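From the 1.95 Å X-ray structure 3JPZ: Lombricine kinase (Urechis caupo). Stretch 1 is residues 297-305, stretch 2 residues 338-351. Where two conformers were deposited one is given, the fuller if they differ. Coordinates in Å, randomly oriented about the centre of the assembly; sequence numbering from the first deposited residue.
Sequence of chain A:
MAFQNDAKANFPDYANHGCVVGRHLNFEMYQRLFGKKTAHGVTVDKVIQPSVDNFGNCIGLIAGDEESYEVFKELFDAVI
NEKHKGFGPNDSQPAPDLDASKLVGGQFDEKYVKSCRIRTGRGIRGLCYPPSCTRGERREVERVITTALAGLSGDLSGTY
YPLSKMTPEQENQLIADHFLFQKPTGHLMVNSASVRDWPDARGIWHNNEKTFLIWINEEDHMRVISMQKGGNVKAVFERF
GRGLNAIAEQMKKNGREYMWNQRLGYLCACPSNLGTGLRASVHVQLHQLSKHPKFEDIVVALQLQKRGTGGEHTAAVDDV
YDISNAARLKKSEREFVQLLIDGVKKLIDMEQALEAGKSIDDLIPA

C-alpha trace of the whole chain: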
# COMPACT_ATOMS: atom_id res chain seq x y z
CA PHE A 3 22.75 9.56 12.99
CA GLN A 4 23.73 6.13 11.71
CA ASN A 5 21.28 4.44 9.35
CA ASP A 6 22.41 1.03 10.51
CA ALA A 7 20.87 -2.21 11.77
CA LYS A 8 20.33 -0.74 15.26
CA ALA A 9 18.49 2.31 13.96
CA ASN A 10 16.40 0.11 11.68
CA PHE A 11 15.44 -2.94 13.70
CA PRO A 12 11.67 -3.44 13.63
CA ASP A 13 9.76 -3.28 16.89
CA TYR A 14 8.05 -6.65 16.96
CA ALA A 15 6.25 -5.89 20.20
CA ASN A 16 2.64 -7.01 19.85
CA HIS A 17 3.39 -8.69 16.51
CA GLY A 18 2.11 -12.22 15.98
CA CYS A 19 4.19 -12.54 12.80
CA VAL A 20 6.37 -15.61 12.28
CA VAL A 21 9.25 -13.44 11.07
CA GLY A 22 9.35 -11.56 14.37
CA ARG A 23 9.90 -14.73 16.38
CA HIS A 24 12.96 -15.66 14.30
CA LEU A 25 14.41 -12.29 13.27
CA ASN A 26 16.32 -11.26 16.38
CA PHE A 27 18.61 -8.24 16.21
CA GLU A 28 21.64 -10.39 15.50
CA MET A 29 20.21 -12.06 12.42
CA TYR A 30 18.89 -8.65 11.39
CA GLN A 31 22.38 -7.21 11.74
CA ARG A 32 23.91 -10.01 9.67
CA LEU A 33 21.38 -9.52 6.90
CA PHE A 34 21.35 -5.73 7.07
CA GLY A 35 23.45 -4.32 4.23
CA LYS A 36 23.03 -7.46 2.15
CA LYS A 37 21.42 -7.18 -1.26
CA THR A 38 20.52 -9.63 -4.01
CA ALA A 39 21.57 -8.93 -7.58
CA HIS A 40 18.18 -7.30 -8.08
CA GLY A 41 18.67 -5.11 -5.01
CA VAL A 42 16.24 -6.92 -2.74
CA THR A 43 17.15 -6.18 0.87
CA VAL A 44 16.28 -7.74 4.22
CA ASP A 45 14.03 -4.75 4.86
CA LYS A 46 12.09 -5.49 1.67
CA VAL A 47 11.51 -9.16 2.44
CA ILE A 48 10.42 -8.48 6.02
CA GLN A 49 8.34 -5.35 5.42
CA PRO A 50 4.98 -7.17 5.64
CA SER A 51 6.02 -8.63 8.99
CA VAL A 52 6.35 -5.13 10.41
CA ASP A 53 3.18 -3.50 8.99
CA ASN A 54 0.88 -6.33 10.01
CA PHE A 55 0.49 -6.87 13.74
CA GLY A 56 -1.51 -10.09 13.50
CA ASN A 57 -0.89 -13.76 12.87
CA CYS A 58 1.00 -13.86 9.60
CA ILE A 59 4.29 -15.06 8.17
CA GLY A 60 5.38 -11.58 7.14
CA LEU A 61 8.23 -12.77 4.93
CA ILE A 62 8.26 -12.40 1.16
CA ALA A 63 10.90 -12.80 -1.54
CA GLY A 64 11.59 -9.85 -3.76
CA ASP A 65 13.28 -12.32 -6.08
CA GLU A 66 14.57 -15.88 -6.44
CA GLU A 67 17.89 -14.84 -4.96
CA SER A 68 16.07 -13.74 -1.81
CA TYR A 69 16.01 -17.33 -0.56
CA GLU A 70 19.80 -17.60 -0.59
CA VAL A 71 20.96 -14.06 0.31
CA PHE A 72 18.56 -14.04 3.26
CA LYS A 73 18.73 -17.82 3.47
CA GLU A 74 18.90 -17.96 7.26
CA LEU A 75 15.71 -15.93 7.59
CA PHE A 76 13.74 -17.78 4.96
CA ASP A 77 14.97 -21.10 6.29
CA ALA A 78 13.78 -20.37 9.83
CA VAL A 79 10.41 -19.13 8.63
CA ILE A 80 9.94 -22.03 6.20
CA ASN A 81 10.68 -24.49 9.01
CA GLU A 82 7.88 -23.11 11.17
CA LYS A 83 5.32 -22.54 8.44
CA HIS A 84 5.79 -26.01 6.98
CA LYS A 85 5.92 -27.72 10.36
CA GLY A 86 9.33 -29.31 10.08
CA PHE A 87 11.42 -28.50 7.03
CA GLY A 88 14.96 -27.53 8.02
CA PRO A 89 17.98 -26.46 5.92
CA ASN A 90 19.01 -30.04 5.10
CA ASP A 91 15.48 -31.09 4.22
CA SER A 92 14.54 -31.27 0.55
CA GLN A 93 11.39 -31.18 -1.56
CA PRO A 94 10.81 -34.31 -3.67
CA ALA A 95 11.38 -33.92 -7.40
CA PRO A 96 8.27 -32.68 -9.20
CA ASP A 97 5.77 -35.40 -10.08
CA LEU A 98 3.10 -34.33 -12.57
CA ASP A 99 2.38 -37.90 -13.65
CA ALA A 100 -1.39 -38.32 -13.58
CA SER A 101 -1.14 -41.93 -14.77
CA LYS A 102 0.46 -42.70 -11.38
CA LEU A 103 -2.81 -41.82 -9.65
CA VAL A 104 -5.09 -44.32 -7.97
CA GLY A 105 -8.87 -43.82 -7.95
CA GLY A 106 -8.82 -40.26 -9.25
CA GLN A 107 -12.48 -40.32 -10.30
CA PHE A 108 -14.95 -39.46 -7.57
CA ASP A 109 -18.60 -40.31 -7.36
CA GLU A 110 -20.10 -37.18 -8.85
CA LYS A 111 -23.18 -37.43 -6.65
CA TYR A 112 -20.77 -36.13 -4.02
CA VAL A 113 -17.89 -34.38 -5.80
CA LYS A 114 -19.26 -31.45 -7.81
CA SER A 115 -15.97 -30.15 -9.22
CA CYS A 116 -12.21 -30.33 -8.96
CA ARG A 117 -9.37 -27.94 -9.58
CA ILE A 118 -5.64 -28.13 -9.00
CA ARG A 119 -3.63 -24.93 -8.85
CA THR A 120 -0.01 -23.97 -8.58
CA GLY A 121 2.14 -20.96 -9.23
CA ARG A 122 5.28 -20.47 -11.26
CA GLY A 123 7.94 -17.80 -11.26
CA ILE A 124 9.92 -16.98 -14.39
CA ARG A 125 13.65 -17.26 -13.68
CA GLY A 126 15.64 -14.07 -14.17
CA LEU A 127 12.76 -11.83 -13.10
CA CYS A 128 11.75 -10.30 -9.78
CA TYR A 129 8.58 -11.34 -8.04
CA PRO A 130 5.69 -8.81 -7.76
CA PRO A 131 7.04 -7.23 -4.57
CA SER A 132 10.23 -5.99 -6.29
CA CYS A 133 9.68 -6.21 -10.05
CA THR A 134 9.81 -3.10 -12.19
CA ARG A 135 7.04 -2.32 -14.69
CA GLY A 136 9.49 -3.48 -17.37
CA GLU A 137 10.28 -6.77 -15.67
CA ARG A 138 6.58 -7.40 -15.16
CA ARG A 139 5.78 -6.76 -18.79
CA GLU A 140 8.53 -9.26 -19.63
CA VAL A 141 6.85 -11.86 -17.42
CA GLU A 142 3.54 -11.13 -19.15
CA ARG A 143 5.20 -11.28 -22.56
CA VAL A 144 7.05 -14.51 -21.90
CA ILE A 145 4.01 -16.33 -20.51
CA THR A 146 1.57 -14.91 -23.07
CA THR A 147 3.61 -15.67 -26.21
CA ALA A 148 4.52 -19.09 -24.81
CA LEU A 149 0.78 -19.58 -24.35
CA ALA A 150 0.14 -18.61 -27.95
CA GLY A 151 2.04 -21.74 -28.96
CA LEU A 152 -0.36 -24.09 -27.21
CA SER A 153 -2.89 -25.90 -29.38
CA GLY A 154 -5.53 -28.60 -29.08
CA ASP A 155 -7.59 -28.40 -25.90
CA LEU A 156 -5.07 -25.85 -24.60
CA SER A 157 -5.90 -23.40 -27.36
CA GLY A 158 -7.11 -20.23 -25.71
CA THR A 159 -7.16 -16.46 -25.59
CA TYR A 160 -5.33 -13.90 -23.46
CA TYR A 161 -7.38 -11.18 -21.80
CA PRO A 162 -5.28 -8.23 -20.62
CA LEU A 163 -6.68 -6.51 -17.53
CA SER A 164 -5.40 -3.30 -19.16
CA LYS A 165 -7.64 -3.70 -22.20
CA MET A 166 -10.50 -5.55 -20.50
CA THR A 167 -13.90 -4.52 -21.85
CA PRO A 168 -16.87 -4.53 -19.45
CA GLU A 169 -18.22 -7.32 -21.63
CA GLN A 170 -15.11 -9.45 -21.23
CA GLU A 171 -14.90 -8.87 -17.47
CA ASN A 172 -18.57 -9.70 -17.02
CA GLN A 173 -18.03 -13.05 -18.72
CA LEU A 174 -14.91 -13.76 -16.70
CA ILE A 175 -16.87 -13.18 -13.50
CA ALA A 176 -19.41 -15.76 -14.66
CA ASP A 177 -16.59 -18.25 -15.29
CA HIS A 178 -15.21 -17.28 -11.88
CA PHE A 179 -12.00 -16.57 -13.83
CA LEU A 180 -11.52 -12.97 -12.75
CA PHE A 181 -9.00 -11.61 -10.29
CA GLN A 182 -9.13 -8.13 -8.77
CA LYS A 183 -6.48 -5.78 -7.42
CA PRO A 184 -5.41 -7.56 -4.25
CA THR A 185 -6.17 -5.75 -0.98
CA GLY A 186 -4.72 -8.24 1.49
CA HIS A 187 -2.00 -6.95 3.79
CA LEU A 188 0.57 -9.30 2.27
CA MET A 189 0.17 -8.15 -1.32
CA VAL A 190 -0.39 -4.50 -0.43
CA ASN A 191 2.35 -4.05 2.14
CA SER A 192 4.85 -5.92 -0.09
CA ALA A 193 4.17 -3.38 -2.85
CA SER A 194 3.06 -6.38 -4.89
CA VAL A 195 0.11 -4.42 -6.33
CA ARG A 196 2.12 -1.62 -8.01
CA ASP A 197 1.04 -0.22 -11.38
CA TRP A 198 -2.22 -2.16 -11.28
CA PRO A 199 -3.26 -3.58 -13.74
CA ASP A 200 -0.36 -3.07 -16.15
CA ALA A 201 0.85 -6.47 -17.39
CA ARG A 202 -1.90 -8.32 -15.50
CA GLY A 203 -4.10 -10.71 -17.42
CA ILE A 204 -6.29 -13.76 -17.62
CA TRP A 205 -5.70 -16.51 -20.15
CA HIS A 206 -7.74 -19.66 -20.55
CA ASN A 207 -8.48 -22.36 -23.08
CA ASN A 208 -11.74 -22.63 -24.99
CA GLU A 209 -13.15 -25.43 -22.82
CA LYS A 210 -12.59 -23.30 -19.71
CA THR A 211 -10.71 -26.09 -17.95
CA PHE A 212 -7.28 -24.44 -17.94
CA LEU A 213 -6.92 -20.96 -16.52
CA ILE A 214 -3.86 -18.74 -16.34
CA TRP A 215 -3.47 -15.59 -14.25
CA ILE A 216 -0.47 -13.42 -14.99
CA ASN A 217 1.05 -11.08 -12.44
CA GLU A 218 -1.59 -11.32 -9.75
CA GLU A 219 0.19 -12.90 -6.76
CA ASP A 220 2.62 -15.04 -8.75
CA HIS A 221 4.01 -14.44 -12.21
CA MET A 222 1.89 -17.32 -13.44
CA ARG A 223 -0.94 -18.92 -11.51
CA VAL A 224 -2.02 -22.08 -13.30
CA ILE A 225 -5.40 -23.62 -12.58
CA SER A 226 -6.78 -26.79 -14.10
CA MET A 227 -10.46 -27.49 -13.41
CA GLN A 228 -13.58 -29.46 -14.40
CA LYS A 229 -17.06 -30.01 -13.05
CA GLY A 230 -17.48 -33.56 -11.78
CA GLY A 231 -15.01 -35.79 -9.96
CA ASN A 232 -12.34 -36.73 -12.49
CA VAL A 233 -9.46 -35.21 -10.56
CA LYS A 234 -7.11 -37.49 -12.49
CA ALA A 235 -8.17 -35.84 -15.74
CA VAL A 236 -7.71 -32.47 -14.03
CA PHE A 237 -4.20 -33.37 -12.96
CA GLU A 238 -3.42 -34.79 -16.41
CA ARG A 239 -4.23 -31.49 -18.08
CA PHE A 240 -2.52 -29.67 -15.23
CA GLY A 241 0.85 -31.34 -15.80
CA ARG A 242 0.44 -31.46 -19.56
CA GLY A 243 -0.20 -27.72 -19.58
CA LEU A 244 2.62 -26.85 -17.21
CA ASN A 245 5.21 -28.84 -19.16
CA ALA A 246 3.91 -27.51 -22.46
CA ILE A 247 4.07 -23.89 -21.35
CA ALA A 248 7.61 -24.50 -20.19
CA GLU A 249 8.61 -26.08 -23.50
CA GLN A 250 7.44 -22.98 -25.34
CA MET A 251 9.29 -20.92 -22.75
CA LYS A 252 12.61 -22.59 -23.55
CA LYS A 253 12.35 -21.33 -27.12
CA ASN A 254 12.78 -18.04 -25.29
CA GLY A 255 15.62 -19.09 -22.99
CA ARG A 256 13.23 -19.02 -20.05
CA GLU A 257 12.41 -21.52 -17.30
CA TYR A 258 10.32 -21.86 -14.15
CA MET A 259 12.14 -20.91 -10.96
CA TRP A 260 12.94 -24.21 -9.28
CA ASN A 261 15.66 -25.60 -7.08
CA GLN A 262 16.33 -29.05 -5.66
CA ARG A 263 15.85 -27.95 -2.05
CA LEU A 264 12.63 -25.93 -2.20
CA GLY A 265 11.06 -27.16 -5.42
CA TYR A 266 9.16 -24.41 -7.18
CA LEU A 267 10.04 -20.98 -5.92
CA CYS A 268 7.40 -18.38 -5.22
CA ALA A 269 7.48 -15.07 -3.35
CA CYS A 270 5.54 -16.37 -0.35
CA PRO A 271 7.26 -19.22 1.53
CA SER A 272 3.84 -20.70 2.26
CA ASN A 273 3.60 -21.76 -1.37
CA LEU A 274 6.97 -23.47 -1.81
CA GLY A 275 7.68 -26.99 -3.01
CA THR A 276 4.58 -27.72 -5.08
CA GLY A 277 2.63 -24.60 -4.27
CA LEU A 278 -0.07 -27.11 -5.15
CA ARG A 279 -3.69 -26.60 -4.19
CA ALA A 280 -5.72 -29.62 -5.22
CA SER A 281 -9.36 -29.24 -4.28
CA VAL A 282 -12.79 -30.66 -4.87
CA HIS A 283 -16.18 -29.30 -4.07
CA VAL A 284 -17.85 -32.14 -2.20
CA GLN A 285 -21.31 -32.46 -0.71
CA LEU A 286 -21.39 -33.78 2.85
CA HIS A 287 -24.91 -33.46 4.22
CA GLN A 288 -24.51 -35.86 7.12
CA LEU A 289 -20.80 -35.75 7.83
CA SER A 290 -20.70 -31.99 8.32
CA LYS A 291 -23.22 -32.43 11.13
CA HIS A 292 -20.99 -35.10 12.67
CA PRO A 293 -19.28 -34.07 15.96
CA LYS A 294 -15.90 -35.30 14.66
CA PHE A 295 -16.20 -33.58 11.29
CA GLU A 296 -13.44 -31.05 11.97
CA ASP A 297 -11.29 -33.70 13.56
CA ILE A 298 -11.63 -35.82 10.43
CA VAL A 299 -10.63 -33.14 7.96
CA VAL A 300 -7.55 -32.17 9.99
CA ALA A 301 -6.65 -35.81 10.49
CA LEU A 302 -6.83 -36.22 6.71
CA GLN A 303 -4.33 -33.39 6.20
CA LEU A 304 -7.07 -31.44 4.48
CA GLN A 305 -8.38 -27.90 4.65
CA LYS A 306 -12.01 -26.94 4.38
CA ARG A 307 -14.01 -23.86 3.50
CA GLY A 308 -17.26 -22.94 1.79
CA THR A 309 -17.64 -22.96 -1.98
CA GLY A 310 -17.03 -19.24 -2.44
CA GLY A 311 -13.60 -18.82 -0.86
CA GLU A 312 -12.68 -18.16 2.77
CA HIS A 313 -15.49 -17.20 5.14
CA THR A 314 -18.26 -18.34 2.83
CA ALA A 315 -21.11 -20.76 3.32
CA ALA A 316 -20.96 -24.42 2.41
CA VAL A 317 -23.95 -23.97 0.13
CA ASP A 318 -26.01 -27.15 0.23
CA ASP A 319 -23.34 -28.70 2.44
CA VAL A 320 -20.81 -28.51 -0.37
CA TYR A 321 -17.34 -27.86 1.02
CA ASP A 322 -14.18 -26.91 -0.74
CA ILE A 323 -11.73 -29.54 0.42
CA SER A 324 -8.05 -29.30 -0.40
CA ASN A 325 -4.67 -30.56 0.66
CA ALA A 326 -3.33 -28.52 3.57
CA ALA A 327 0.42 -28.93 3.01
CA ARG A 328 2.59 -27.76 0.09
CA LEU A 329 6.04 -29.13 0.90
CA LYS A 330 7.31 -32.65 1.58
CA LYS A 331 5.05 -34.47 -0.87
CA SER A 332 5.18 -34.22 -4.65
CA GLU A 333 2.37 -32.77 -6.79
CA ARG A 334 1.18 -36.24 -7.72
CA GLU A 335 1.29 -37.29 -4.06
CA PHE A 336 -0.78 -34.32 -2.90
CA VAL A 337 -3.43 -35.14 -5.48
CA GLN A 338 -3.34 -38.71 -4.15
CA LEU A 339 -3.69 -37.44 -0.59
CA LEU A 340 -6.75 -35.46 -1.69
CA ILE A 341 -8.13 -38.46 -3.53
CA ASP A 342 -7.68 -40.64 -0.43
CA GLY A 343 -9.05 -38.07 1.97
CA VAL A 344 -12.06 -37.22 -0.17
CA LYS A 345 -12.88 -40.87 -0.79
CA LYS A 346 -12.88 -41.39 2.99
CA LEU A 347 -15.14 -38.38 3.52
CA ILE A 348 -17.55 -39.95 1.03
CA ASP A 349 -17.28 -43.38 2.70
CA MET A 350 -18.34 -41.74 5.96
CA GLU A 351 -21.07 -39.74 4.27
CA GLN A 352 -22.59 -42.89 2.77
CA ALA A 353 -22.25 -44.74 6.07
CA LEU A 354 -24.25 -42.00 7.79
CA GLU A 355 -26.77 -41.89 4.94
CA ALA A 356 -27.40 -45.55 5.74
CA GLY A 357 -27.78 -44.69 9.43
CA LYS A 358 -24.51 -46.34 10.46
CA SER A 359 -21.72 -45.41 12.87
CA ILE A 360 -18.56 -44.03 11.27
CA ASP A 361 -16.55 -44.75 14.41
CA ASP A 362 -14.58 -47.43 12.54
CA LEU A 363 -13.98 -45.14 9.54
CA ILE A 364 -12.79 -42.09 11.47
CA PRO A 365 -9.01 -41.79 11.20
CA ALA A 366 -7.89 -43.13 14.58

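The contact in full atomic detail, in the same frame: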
# COMPACT_ATOMS: atom_id res chain seq x y z
N ASP A 297 -12.35 -32.77 13.21
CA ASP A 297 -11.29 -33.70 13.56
C ASP A 297 -10.86 -34.46 12.31
O ASP A 297 -9.68 -34.62 12.04
CB ASP A 297 -11.76 -34.72 14.61
CG ASP A 297 -12.70 -34.12 15.66
OD1 ASP A 297 -13.57 -33.28 15.33
OD2 ASP A 297 -12.58 -34.53 16.84
N ILE A 298 -11.85 -34.93 11.56
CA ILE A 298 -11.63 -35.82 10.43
C ILE A 298 -10.86 -35.12 9.32
O ILE A 298 -9.90 -35.67 8.77
CB ILE A 298 -12.98 -36.33 9.88
CG1 ILE A 298 -13.57 -37.36 10.85
CG2 ILE A 298 -12.81 -36.92 8.50
CD1 ILE A 298 -15.08 -37.45 10.82
N VAL A 299 -11.28 -33.91 9.00
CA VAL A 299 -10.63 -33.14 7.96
C VAL A 299 -9.17 -32.84 8.31
O VAL A 299 -8.29 -32.97 7.46
CB VAL A 299 -11.38 -31.83 7.72
CG1 VAL A 299 -10.56 -30.91 6.84
CG2 VAL A 299 -12.73 -32.12 7.08
N VAL A 300 -8.92 -32.44 9.55
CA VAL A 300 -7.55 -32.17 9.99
C VAL A 300 -6.75 -33.46 9.93
O VAL A 300 -5.66 -33.50 9.38
CB VAL A 300 -7.50 -31.61 11.43
CG1 VAL A 300 -6.08 -31.70 11.99
CG2 VAL A 300 -7.98 -30.18 11.45
N ALA A 301 -7.32 -34.52 10.48
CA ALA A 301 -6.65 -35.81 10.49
C ALA A 301 -6.29 -36.25 9.07
O ALA A 301 -5.31 -36.96 8.87
CB ALA A 301 -7.54 -36.86 11.16
N LEU A 302 -7.07 -35.82 8.09
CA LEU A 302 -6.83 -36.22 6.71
C LEU A 302 -5.82 -35.32 6.00
O LEU A 302 -5.55 -35.50 4.82
CB LEU A 302 -8.14 -36.25 5.93
CG LEU A 302 -9.12 -37.35 6.35
CD1 LEU A 302 -10.43 -37.25 5.57
CD2 LEU A 302 -8.48 -38.71 6.17
N GLN A 303 -5.25 -34.38 6.75
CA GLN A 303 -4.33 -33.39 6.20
C GLN A 303 -5.02 -32.51 5.17
O GLN A 303 -4.42 -32.09 4.18
CB GLN A 303 -3.13 -34.08 5.55
CG GLN A 303 -2.23 -34.77 6.55
CD GLN A 303 -1.00 -35.35 5.89
OE1 GLN A 303 -1.06 -36.43 5.32
NE2 GLN A 303 0.11 -34.64 5.98
N LEU A 304 -6.30 -32.24 5.40
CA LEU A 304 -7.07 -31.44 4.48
C LEU A 304 -7.50 -30.12 5.10
O LEU A 304 -7.59 -29.98 6.31
CB LEU A 304 -8.31 -32.21 4.04
CG LEU A 304 -8.06 -33.57 3.38
CD1 LEU A 304 -9.37 -34.32 3.31
CD2 LEU A 304 -7.45 -33.38 1.99
N GLN A 305 -7.76 -29.15 4.24
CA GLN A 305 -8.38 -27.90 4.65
C GLN A 305 -9.76 -27.77 4.02
O GLN A 305 -10.04 -28.34 2.96
CB GLN A 305 -7.52 -26.71 4.25
CG GLN A 305 -6.23 -26.62 5.00
CD GLN A 305 -5.54 -25.31 4.73
OE1 GLN A 305 -4.99 -25.09 3.65
NE2 GLN A 305 -5.57 -24.42 5.71
N GLN A 338 -2.98 -37.40 -4.67
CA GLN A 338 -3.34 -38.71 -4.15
C GLN A 338 -3.87 -38.60 -2.73
O GLN A 338 -4.81 -39.31 -2.34
CB GLN A 338 -2.16 -39.67 -4.18
CG GLN A 338 -2.56 -41.08 -3.82
CD GLN A 338 -3.58 -41.62 -4.78
OE1 GLN A 338 -3.33 -41.67 -5.98
NE2 GLN A 338 -4.75 -42.01 -4.27
N LEU A 339 -3.26 -37.70 -1.96
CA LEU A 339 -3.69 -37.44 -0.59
C LEU A 339 -5.10 -36.87 -0.57
O LEU A 339 -5.90 -37.19 0.31
CB LEU A 339 -2.72 -36.47 0.11
CG LEU A 339 -3.19 -35.95 1.47
CD1 LEU A 339 -3.22 -37.09 2.49
CD2 LEU A 339 -2.31 -34.82 1.96
N LEU A 340 -5.41 -36.02 -1.55
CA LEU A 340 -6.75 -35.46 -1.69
C LEU A 340 -7.72 -36.55 -2.10
O LEU A 340 -8.82 -36.68 -1.55
CB LEU A 340 -6.77 -34.36 -2.75
CG LEU A 340 -8.14 -33.76 -3.04
CD1 LEU A 340 -8.59 -32.85 -1.92
CD2 LEU A 340 -8.13 -33.01 -4.35
N ILE A 341 -7.33 -37.33 -3.09
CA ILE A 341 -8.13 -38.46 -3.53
C ILE A 341 -8.47 -39.35 -2.32
O ILE A 341 -9.63 -39.67 -2.10
CB ILE A 341 -7.39 -39.28 -4.59
CG1 ILE A 341 -7.27 -38.47 -5.87
CG2 ILE A 341 -8.10 -40.56 -4.86
CD1 ILE A 341 -6.34 -39.07 -6.89
N ASP A 342 -7.46 -39.73 -1.55
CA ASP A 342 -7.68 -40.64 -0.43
C ASP A 342 -8.56 -40.02 0.64
O ASP A 342 -9.44 -40.67 1.19
CB ASP A 342 -6.34 -41.06 0.19
CG ASP A 342 -5.49 -41.87 -0.75
OD1 ASP A 342 -6.03 -42.38 -1.76
OD2 ASP A 342 -4.29 -42.01 -0.47
N GLY A 343 -8.31 -38.76 0.94
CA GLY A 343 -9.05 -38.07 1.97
C GLY A 343 -10.50 -37.88 1.56
O GLY A 343 -11.41 -38.08 2.37
N VAL A 344 -10.72 -37.53 0.30
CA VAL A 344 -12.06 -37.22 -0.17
C VAL A 344 -12.88 -38.49 -0.28
O VAL A 344 -14.07 -38.51 0.05
CB VAL A 344 -12.03 -36.51 -1.53
CG1 VAL A 344 -13.43 -36.40 -2.12
CG2 VAL A 344 -11.39 -35.13 -1.38
N LYS A 345 -12.24 -39.56 -0.73
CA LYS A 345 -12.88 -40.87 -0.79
C LYS A 345 -13.34 -41.30 0.61
O LYS A 345 -14.42 -41.84 0.77
CB LYS A 345 -11.91 -41.89 -1.39
CG LYS A 345 -12.42 -43.32 -1.42
CD LYS A 345 -13.74 -43.44 -2.15
CE LYS A 345 -14.09 -44.89 -2.45
NZ LYS A 345 -14.10 -45.72 -1.23
N LYS A 346 -12.52 -41.04 1.62
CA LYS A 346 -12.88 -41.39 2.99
C LYS A 346 -14.06 -40.56 3.47
O LYS A 346 -14.97 -41.08 4.13
CB LYS A 346 -11.69 -41.20 3.95
CG LYS A 346 -10.47 -42.05 3.59
CD LYS A 346 -9.34 -41.94 4.61
CE LYS A 346 -8.01 -42.38 4.00
NZ LYS A 346 -6.82 -42.02 4.84
N LEU A 347 -14.04 -39.27 3.17
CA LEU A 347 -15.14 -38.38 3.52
C LEU A 347 -16.43 -38.94 2.96
O LEU A 347 -17.44 -39.02 3.65
CB LEU A 347 -14.88 -36.98 2.97
CG LEU A 347 -13.71 -36.25 3.63
CD1 LEU A 347 -13.26 -35.04 2.82
CD2 LEU A 347 -14.07 -35.84 5.05
N ILE A 348 -16.39 -39.36 1.69
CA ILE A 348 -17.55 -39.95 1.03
C ILE A 348 -17.97 -41.27 1.68
O ILE A 348 -19.15 -41.51 1.87
CB ILE A 348 -17.27 -40.17 -0.47
CG1 ILE A 348 -17.17 -38.83 -1.20
CG2 ILE A 348 -18.38 -41.01 -1.09
CD1 ILE A 348 -16.51 -38.93 -2.56
N ASP A 349 -17.00 -42.12 2.01
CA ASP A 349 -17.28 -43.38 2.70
C ASP A 349 -18.07 -43.10 3.99
O ASP A 349 -19.02 -43.81 4.32
CB ASP A 349 -15.99 -44.12 3.06
CG ASP A 349 -15.27 -44.68 1.85
OD1 ASP A 349 -15.86 -44.69 0.75
OD2 ASP A 349 -14.10 -45.11 2.00
N MET A 350 -17.68 -42.06 4.70
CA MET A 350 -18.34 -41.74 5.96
C MET A 350 -19.71 -41.15 5.69
O MET A 350 -20.67 -41.42 6.41
CB MET A 350 -17.52 -40.74 6.76
CG MET A 350 -16.16 -41.24 7.18
SD MET A 350 -15.20 -39.90 7.90
CE MET A 350 -13.79 -40.80 8.54
N GLU A 351 -19.80 -40.34 4.63
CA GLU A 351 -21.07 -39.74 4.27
C GLU A 351 -22.08 -40.84 3.99
O GLU A 351 -23.19 -40.83 4.52
CB GLU A 351 -20.91 -38.83 3.05
CG GLU A 351 -22.17 -38.09 2.65
CD GLU A 351 -22.74 -37.23 3.77
OE1 GLU A 351 -21.96 -36.58 4.51
OE2 GLU A 351 -23.97 -37.19 3.89
O HOH W 1 -6.23 -37.39 2.96

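No direct hydrogen bond joins these two stretches of lombricine kinase; the one polar link between them is a single water. It donates to Leu 302 O and to Leu 339 O, each 2.7 Å from the water oxygen, and so bridges a backbone carbonyl at the end of one helix to one inside another. Two carbonyls cannot bond to each other, since both are acceptors, and a water with two protons to give resolves the mismatch. The rest is van der Waals packing, mostly between apolar side chains, and the pair illustrates a general principle: where a helix ends against another helix, a small residue on the facing surface leaves a socket for a neighbour's side chain.

The helix of residues 297-301 runs nearly antiparallel to that of 338-351, at 158°, with axes 10.6 Å apart at closest approach. The backbones converge beyond its last turn, from 8.2 Å between the CA atoms of Ile 298 and Leu 347 to 5.6 Å between those of Leu 302 and Gly 343. The absence of a side chain at Gly 343 makes room for Leu 304. A CB here would point toward the other stretch and lie 2.8 Å from Leu 304 CD1, a clash. With hydrogen in its place, Leu 304 CD1 settles 4.0 Å from Gly 343 CA, while Leu 302 CD1 comes within 3.4 Å of Gly 343 O. That carbonyl is already engaged in its own helix, accepting from Leu 347 N, so a methyl group can cover it at no polar cost.

The turn that ends the first helix brings both leucines to this site. Gln 303 adopts positive phi (63°), and a Schellman motif closes the helix, with Leu 304 N donating to Val 299 O at 3.0 Å and Gln 303 N to Val 300 O at 2.8 Å. The chain then enters a strand at Leu 304. Leu 302 and Leu 304 thus both direct their CA-to-CB bonds toward the second helix, each with an m,t side chain.

Leu 347 is the hub of the apolar cluster. Its CA-to-CB bond points sideways, but the m,t rotamer carries its methyls nearer: CD2 lies 3.8 Å from Ile 298 CG2 and 3.9 Å from Leu 302 CD1, and CD1 lies 4.0 Å from Leu 304 CD1. Ile 298 also reaches along the helix, its CD1 3.8 Å from Met 350 SD, where a long, unbranched thioether spans the wider gap between the backbones. Leu 340 starts out pointing away, yet its CD1 returns to within 4.1 Å of Leu 304 CD2.

Longer, partly polar chains suit the margins. Lys 346 packs on Leu 302, with Lys 346 CD and NZ 3.7 and 3.9 Å from Leu 302 CD2. Gln 303, exposed, brings OE1 to 3.6 Å from Leu 339 CD1, a contact without a hydrogen bond. Together the two stretches bury 482 Å², a modest area filled mainly by branched aliphatic side chains.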